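Local coordinates for adhesion G-protein coupled receptor G6 (Danio rerio, PDB 6V55) that is an adhesion G-protein coupled receptor, linked to myelination, whose calcium-binding extracellular region probably takes part in cell adhesion and signalling, at residues 208-212 with 224-228; 218-222 with 232-236; 144-150 with 211-217. One frame throughout, in Å; residues are numbered along the deposited sequence.

Interaction 1. Residues 208-212 with 224-228. Unlike the reference sequence in segment 224-228: Glu227 (reference Gly).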
loop_
_atom_site.group_PDB
_atom_site.type_symbol
_atom_site.label_atom_id
_atom_site.label_comp_id
_atom_site.label_asym_id
_atom_site.label_seq_id
_atom_site.Cartn_x
_atom_site.Cartn_y
_atom_site.Cartn_z
ATOM N N MET A 208 31.416 27.999 1.280
ATOM C CA MET A 208 30.536 28.937 1.950
ATOM C C MET A 208 31.032 29.241 3.353
ATOM O O MET A 208 31.543 28.366 4.061
ATOM C CB MET A 208 29.125 28.396 2.041
ATOM C CG MET A 208 28.459 28.245 0.732
ATOM S SD MET A 208 26.727 28.473 1.031
ATOM C CE MET A 208 26.439 29.912 0.050
ATOM N N LYS A 209 30.846 30.494 3.766
ATOM C CA LYS A 209 31.173 30.875 5.117
ATOM C C LYS A 209 30.152 31.918 5.550
ATOM O O LYS A 209 29.734 32.756 4.729
ATOM C CB LYS A 209 32.602 31.424 5.242
ATOM C CG LYS A 209 33.555 30.509 6.013
ATOM C CD LYS A 209 34.869 31.221 6.327
ATOM C CE LYS A 209 35.637 31.561 5.048
ATOM N NZ LYS A 209 36.981 32.168 5.327
ATOM N N PRO A 210 29.691 31.855 6.803
ATOM C CA PRO A 210 28.745 32.859 7.299
ATOM C C PRO A 210 29.409 34.200 7.596
ATOM O O PRO A 210 30.592 34.287 7.937
ATOM C CB PRO A 210 28.189 32.214 8.580
ATOM C CG PRO A 210 29.257 31.270 9.036
ATOM C CD PRO A 210 29.911 30.768 7.783
ATOM N N LEU A 211 28.608 35.257 7.447
ATOM C CA LEU A 211 29.042 36.643 7.587
ATOM C C LEU A 211 27.859 37.479 8.056
ATOM O O LEU A 211 26.813 37.487 7.398
ATOM C CB LEU A 211 29.577 37.200 6.259
ATOM C CG LEU A 211 29.803 38.721 6.263
ATOM C CD1 LEU A 211 30.883 39.112 7.281
ATOM C CD2 LEU A 211 30.153 39.256 4.871
ATOM N N CYS A 212 28.040 38.203 9.162
ATOM C CA CYS A 212 27.016 39.071 9.729
ATOM C C CYS A 212 27.484 40.513 9.702
ATOM O O CYS A 212 28.646 40.802 10.001
ATOM C CB CYS A 212 26.687 38.703 11.165
ATOM S SG CYS A 212 26.685 36.941 11.445
ATOM N N VAL A 224 30.911 43.604 12.526
ATOM C CA VAL A 224 31.189 42.533 11.568
ATOM C C VAL A 224 31.420 41.253 12.365
ATOM O O VAL A 224 32.227 41.243 13.303
ATOM C CB VAL A 224 32.409 42.848 10.680
ATOM C CG1 VAL A 224 32.750 41.671 9.786
ATOM C CG2 VAL A 224 32.146 44.052 9.806
ATOM N N TYR A 225 30.704 40.189 12.011
ATOM C CA TYR A 225 30.976 38.853 12.524
ATOM C C TYR A 225 31.450 37.974 11.366
ATOM O O TYR A 225 30.710 37.764 10.397
ATOM C CB TYR A 225 29.734 38.282 13.206
ATOM C CG TYR A 225 29.994 37.156 14.170
ATOM C CD1 TYR A 225 30.148 35.842 13.708
ATOM C CD2 TYR A 225 30.069 37.396 15.546
ATOM C CE1 TYR A 225 30.384 34.798 14.581
ATOM C CE2 TYR A 225 30.296 36.355 16.438
ATOM C CZ TYR A 225 30.454 35.057 15.945
ATOM O OH TYR A 225 30.686 34.007 16.805
ATOM N N PHE A 226 32.682 37.466 11.477
ATOM C CA PHE A 226 33.335 36.659 10.451
ATOM C C PHE A 226 34.416 35.837 11.142
ATOM O O PHE A 226 35.228 36.400 11.887
ATOM C CB PHE A 226 33.952 37.547 9.378
ATOM C CG PHE A 226 34.307 36.851 8.082
ATOM C CD1 PHE A 226 34.920 37.587 7.101
ATOM C CD2 PHE A 226 34.014 35.511 7.799
ATOM C CE1 PHE A 226 35.270 37.051 5.883
ATOM C CE2 PHE A 226 34.343 34.944 6.571
ATOM C CZ PHE A 226 34.989 35.744 5.592
ATOM N N GLU A 227 34.411 34.520 10.875
ATOM C CA GLU A 227 35.402 33.548 11.349
ATOM C C GLU A 227 35.488 33.503 12.881
ATOM O O GLU A 227 36.579 33.418 13.445
ATOM C CB GLU A 227 36.775 33.809 10.711
ATOM C CG GLU A 227 36.846 33.321 9.255
ATOM C CD GLU A 227 38.221 33.495 8.614
ATOM O OE1 GLU A 227 38.304 33.470 7.359
ATOM O OE2 GLU A 227 39.209 33.661 9.369
ATOM N N GLY A 228 34.332 33.565 13.563
ATOM C CA GLY A 228 34.264 33.410 15.008
ATOM C C GLY A 228 34.535 34.659 15.819
ATOM O O GLY A 228 34.204 34.688 17.017
#
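Lys209 and Glu227, which stands where the reference sequence has glycine, meet through a salt bridge in which NZ of Lys209 lies 2.8 Å from OE1 of Glu227. The ammonium group comes to the anti side of that oxygen, 22° out of the carboxylate plane. On its way there the lysine passes the rim of the Phe226 ring at about a right angle: CD of Lys209 sits at the ring edge, near its plane, 3.8 Å from CE2 of Phe226. A bend at chi3 (-65°) then turns the end of the lysine past the ring to the carboxylate. With a residue as short as alanine in place of the lysine, the Glu227 carboxylate is likely to lose its positive mate and the ring edge of Phe226 its aliphatic cover. Farther along, CD1 of Leu211 lies 3.4 Å from the backbone O of Tyr225 and also packs against CB of Phe226 and CG1 of Val224. On the other face of the sheet from Leu211, CB of Cys212 touches CB of Tyr225 at 3.7 Å, and SG of Cys212 approaches the phenol ring obliquely, 5.1 Å from its centroid, in a sulfur-aromatic contact. Between the two faces, the backbones of Cys212 and Tyr225 form an antiparallel hydrogen-bonded pair, with N of Cys212 3.0 Å from O of Tyr225 and N of Tyr225 2.9 Å from O of Cys212, both bonds nearly straight. In the next shell, Asp203 forms a second salt bridge with Lys209, so the lysine lies between two acids that would otherwise probably repel each other. Leu199 covers Leu211 and Phe226, whereas Leu285 of helix 282-286 packs on Cys212 and Tyr225. The two strands run antiparallel at 169°, a beta hairpin in the six-stranded sheet of the pentraxin-like, concanavalin-type beta-sandwich domain.

Interaction 2. Residues 218-222 with 232-236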
loop_
_atom_site.group_PDB
_atom_site.type_symbol
_atom_site.label_atom_id
_atom_site.label_comp_id
_atom_site.label_asym_id
_atom_site.label_seq_id
_atom_site.Cartn_x
_atom_site.Cartn_y
_atom_site.Cartn_z
ATOM N N SER A 218 22.501 55.444 15.935
ATOM C CA SER A 218 22.755 56.279 17.106
ATOM C C SER A 218 24.232 56.384 17.427
ATOM O O SER A 218 24.703 57.463 17.795
ATOM C CB SER A 218 21.999 55.732 18.317
ATOM O OG SER A 218 22.542 54.497 18.751
ATOM N N SER A 219 24.989 55.307 17.235
ATOM C CA SER A 219 26.435 55.369 17.381
ATOM C C SER A 219 27.186 55.440 16.061
ATOM O O SER A 219 28.352 55.850 16.053
ATOM C CB SER A 219 26.933 54.150 18.160
ATOM O OG SER A 219 26.216 52.999 17.745
ATOM N N GLY A 220 26.562 55.042 14.952
ATOM C CA GLY A 220 27.314 54.803 13.737
ATOM C C GLY A 220 28.123 53.533 13.761
ATOM O O GLY A 220 28.967 53.340 12.887
ATOM N N LEU A 221 27.871 52.650 14.721
ATOM C CA LEU A 221 28.698 51.475 14.944
ATOM C C LEU A 221 28.361 50.392 13.922
ATOM O O LEU A 221 27.290 49.778 13.990
ATOM C CB LEU A 221 28.496 50.956 16.365
ATOM C CG LEU A 221 29.453 49.829 16.787
ATOM C CD1 LEU A 221 30.819 50.383 17.122
ATOM C CD2 LEU A 221 28.899 49.037 17.963
ATOM N N ILE A 222 29.267 50.160 12.976
ATOM C CA ILE A 222 29.233 48.947 12.170
ATOM C C ILE A 222 29.817 47.801 12.991
ATOM O O ILE A 222 30.851 47.949 13.647
ATOM C CB ILE A 222 30.013 49.131 10.857
ATOM C CG1 ILE A 222 29.787 50.529 10.261
ATOM C CG2 ILE A 222 29.684 48.000 9.863
ATOM C CD1 ILE A 222 28.494 50.700 9.528
ATOM N N SER A 232 34.325 45.748 15.478
ATOM C CA SER A 232 33.534 46.957 15.592
ATOM C C SER A 232 34.282 48.106 14.941
ATOM O O SER A 232 35.513 48.148 14.948
ATOM C CB SER A 232 33.236 47.266 17.052
ATOM O OG SER A 232 32.114 46.520 17.451
ATOM N N SER A 233 33.526 49.037 14.376
ATOM C CA SER A 233 34.090 50.216 13.740
ATOM C C SER A 233 33.009 51.286 13.784
ATOM O O SER A 233 31.817 50.970 13.781
ATOM C CB SER A 233 34.552 49.903 12.306
ATOM O OG SER A 233 34.408 51.017 11.461
ATOM N N ILE A 234 33.419 52.544 13.889
ATOM C CA ILE A 234 32.488 53.668 13.929
ATOM C C ILE A 234 32.467 54.318 12.558
ATOM O O ILE A 234 33.507 54.752 12.052
ATOM C CB ILE A 234 32.883 54.691 14.998
ATOM C CG1 ILE A 234 32.846 54.062 16.394
ATOM C CG2 ILE A 234 32.014 55.941 14.877
ATOM C CD1 ILE A 234 31.507 54.078 17.083
ATOM N N CYS A 235 31.292 54.393 11.952
ATOM C CA CYS A 235 31.107 55.111 10.696
ATOM C C CYS A 235 30.290 56.348 11.033
ATOM O O CYS A 235 29.058 56.295 11.064
ATOM C CB CYS A 235 30.416 54.252 9.666
ATOM S SG CYS A 235 30.285 54.978 8.014
ATOM N N SER A 236 30.989 57.463 11.298
ATOM C CA SER A 236 30.327 58.654 11.826
ATOM C C SER A 236 29.486 59.367 10.777
ATOM O O SER A 236 28.538 60.068 11.147
ATOM C CB SER A 236 31.347 59.639 12.398
ATOM O OG SER A 236 31.937 60.386 11.350
#
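Leu221 holds its CG opposite the backbone N (chi1 -172°), while Ile234 turns its CG1 opposite the carbonyl carbon (chi1 -62°), and these two rotations bring CD1 of Leu221 to 3.8 Å from CD1 of Ile234 on one face of the hairpin. The same CD1 of Leu221 also lies 3.9 Å from CB of Ser232. Methyl CD1 of Ile234 also reaches back to the backbone O of Ser219. On the other face Ile222 lays CG1 against CB of Cys235, 3.8 Å away. Leu221 and Ile234 form a non-hydrogen-bonded pair. In the adjoining hydrogen-bonded pair, N of Ser233 gives a bond of 3.0 Å to O of Ile222, whereas the return bond from N of Ile222 to O of Ser233 is bent to 127° and weak. Past the strand end the ladder goes on through N of Cys235, 2.7 Å from O of Gly220 and nearly straight at the hydrogen. Gly220 suits this place: its backbone has a positive phi, and a side chain there would run into O of Cys235. OG of Ser219 has its stronger polar partner in Thr216, and N of Leu221 adds a weak, long bond to it. Beneath the hairpin Ile222 packs on Val195 and on Leu186 and Ile188 of strand 185-188, in the facing sheet. Cys235 is disulfide-bonded to Cys193 of strand 191-194, so a covalent tie joins the end of the hairpin to that second sheet. This is a beta hairpin at the margin of a six-stranded antiparallel sheet, stapled across the pentraxin-like beta sandwich.

Interaction 3. Residues 144-150 with 211-217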
loop_
_atom_site.group_PDB
_atom_site.type_symbol
_atom_site.label_atom_id
_atom_site.label_comp_id
_atom_site.label_asym_id
_atom_site.label_seq_id
_atom_site.Cartn_x
_atom_site.Cartn_y
_atom_site.Cartn_z
ATOM N N THR A 144 16.582 52.168 11.570
ATOM C CA THR A 144 17.669 52.922 12.177
ATOM C C THR A 144 18.705 52.004 12.811
ATOM O O THR A 144 19.626 52.492 13.481
ATOM C CB THR A 144 17.124 53.905 13.222
ATOM O OG1 THR A 144 16.201 53.238 14.094
ATOM C CG2 THR A 144 16.424 55.037 12.530
ATOM N N ALA A 145 18.561 50.692 12.608
ATOM C CA ALA A 145 19.430 49.619 13.069
ATOM C C ALA A 145 19.027 48.328 12.362
ATOM O O ALA A 145 17.844 48.101 12.097
ATOM C CB ALA A 145 19.372 49.412 14.588
ATOM N N PHE A 146 20.016 47.487 12.049
ATOM C CA PHE A 146 19.750 46.197 11.424
ATOM C C PHE A 146 20.858 45.206 11.759
ATOM O O PHE A 146 21.999 45.588 12.016
ATOM C CB PHE A 146 19.576 46.291 9.882
ATOM C CG PHE A 146 20.789 46.824 9.106
ATOM C CD1 PHE A 146 21.851 45.998 8.718
ATOM C CD2 PHE A 146 20.792 48.123 8.639
ATOM C CE1 PHE A 146 22.927 46.494 8.009
ATOM C CE2 PHE A 146 21.876 48.613 7.897
ATOM C CZ PHE A 146 22.928 47.796 7.594
ATOM N N THR A 147 20.528 43.919 11.629
ATOM C CA THR A 147 21.505 42.843 11.481
ATOM C C THR A 147 21.178 42.089 10.204
ATOM O O THR A 147 20.037 41.661 10.024
ATOM C CB THR A 147 21.471 41.869 12.659
ATOM O OG1 THR A 147 21.676 42.582 13.886
ATOM C CG2 THR A 147 22.542 40.801 12.494
ATOM N N VAL A 148 22.149 41.938 9.311
ATOM C CA VAL A 148 21.987 41.088 8.136
ATOM C C VAL A 148 23.047 39.994 8.201
ATOM O O VAL A 148 24.217 40.278 8.473
ATOM C CB VAL A 148 22.042 41.894 6.814
ATOM C CG1 VAL A 148 23.197 42.887 6.777
ATOM C CG2 VAL A 148 22.106 40.987 5.588
ATOM N N CYS A 149 22.623 38.732 8.036
ATOM C CA CYS A 149 23.541 37.602 7.936
ATOM C C CYS A 149 23.242 36.776 6.702
ATOM O O CYS A 149 22.081 36.560 6.343
ATOM C CB CYS A 149 23.471 36.655 9.129
ATOM S SG CYS A 149 23.254 37.440 10.703
ATOM N N PHE A 150 24.296 36.263 6.097
ATOM C CA PHE A 150 24.156 35.354 4.978
ATOM C C PHE A 150 25.392 34.474 4.961
ATOM O O PHE A 150 26.331 34.679 5.735
ATOM C CB PHE A 150 23.955 36.106 3.644
ATOM C CG PHE A 150 24.888 37.266 3.439
ATOM C CD1 PHE A 150 24.525 38.554 3.832
ATOM C CD2 PHE A 150 26.115 37.071 2.824
ATOM C CE1 PHE A 150 25.390 39.615 3.649
ATOM C CE2 PHE A 150 26.981 38.122 2.627
ATOM C CZ PHE A 150 26.619 39.400 3.046
ATOM N N LEU A 211 28.608 35.257 7.447
ATOM C CA LEU A 211 29.042 36.643 7.587
ATOM C C LEU A 211 27.859 37.479 8.056
ATOM O O LEU A 211 26.813 37.487 7.398
ATOM C CB LEU A 211 29.577 37.200 6.259
ATOM C CG LEU A 211 29.803 38.721 6.263
ATOM C CD1 LEU A 211 30.883 39.112 7.281
ATOM C CD2 LEU A 211 30.153 39.256 4.871
ATOM N N CYS A 212 28.040 38.203 9.162
ATOM C CA CYS A 212 27.016 39.071 9.729
ATOM C C CYS A 212 27.484 40.513 9.702
ATOM O O CYS A 212 28.646 40.802 10.001
ATOM C CB CYS A 212 26.687 38.703 11.165
ATOM S SG CYS A 212 26.685 36.941 11.445
ATOM N N LEU A 213 26.578 41.415 9.338
ATOM C CA LEU A 213 26.831 42.847 9.361
ATOM C C LEU A 213 25.778 43.494 10.246
ATOM O O LEU A 213 24.590 43.206 10.089
ATOM C CB LEU A 213 26.792 43.427 7.942
ATOM C CG LEU A 213 27.716 42.716 6.936
ATOM C CD1 LEU A 213 27.479 43.185 5.524
ATOM C CD2 LEU A 213 29.195 42.904 7.314
ATOM N N THR A 214 26.206 44.327 11.207
ATOM C CA THR A 214 25.279 45.100 12.032
ATOM C C THR A 214 25.552 46.590 11.861
ATOM O O THR A 214 26.628 46.997 11.414
ATOM C CB THR A 214 25.324 44.737 13.550
ATOM O OG1 THR A 214 26.441 45.373 14.202
ATOM C CG2 THR A 214 25.354 43.222 13.784
ATOM N N TRP A 215 24.550 47.396 12.215
ATOM C CA TRP A 215 24.630 48.848 12.151
ATOM C C TRP A 215 23.609 49.404 13.124
ATOM O O TRP A 215 22.547 48.811 13.265
ATOM C CB TRP A 215 24.334 49.353 10.737
ATOM C CG TRP A 215 24.245 50.837 10.619
ATOM C CD1 TRP A 215 25.274 51.728 10.703
ATOM C CD2 TRP A 215 23.060 51.612 10.370
ATOM N NE1 TRP A 215 24.812 53.004 10.511
ATOM C CE2 TRP A 215 23.454 52.966 10.315
ATOM C CE3 TRP A 215 21.707 51.291 10.185
ATOM C CZ2 TRP A 215 22.545 54.003 10.086
ATOM C CZ3 TRP A 215 20.806 52.322 9.958
ATOM C CH2 TRP A 215 21.233 53.666 9.926
ATOM N N THR A 216 23.949 50.494 13.831
ATOM C CA THR A 216 22.959 51.370 14.460
ATOM C C THR A 216 23.192 52.802 14.006
ATOM O O THR A 216 24.333 53.217 13.798
ATOM C CB THR A 216 23.003 51.399 15.989
ATOM O OG1 THR A 216 24.218 52.021 16.404
ATOM C CG2 THR A 216 22.923 50.066 16.591
ATOM N N LYS A 217 22.105 53.572 13.888
ATOM C CA LYS A 217 22.238 54.986 13.550
ATOM C C LYS A 217 22.854 55.798 14.688
ATOM O O LYS A 217 23.671 56.703 14.433
ATOM C CB LYS A 217 20.867 55.557 13.177
ATOM C CG LYS A 217 20.901 56.934 12.566
ATOM C CD LYS A 217 19.551 57.556 12.626
ATOM C CE LYS A 217 19.609 58.904 12.002
ATOM N NZ LYS A 217 18.254 59.382 11.588
#
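Phe146 and Trp215 face the same way from two neighbouring antiparallel strands in the middle of a six-stranded sheet, one layer of a pentraxin-like beta sandwich. Backbone bonding is regular: Phe146 with Trp215, Val148 with Leu213 and Phe150 with Leu211 are hydrogen-bonded pairs, and N of Leu213 lies 2.8 Å from O of Val148. Beyond the strand ends, N of Lys217 adds a bond to O of Thr144. Aromatic contact on the face turned to the second sheet centres on Phe146 and Trp215. CG of Phe146 stands between its own backbone N and carbonyl carbon (chi1 61°), which brings one ring face against CB of Trp215 in a CH-pi contact, 4.0 Å from the ring centroid; the two rings meet obliquely, their planes at 38°. Apolar packing continues with CG1 of Val148 beside CB of Leu213, and with the outer ring carbons of Phe150 on CD2 of Leu211. Leu175 and Phe177 of strand 173-180 cover this face from across the sandwich. Polar ends are satisfied elsewhere: NE1 of Trp215 bonds to Ser238, and OG1 of Thr147 to the backbone O of His278. On the opposite face SG of Cys149 touches SG of Cys212 at 3.5 Å, without a disulfide.

How the interactions relate
The three contacts lie side by side in one antiparallel sheet, whose strands 145-154, 209-216, 221-226 and 229-234 are successive neighbours. Interactions 1 and 3 share Leu211 and Cys212, so strand 209-216 is gripped along both edges; their centres are about 12 Å apart, and CG2 of Val224 packs 4.0 Å from CD2 of Leu213. Interaction 2 uses the beginning of strand 221-226 and interaction 1 its end, with about 19 Å between centres. Interaction 2 meets interaction 3, about 11 Å away between centres, where CD1 of Ile222 lies 3.6 Å from CD1 of Trp215. The calcium site is built by residues of the CUB domain, whereas all three contacts belong to the pentraxin-like domain.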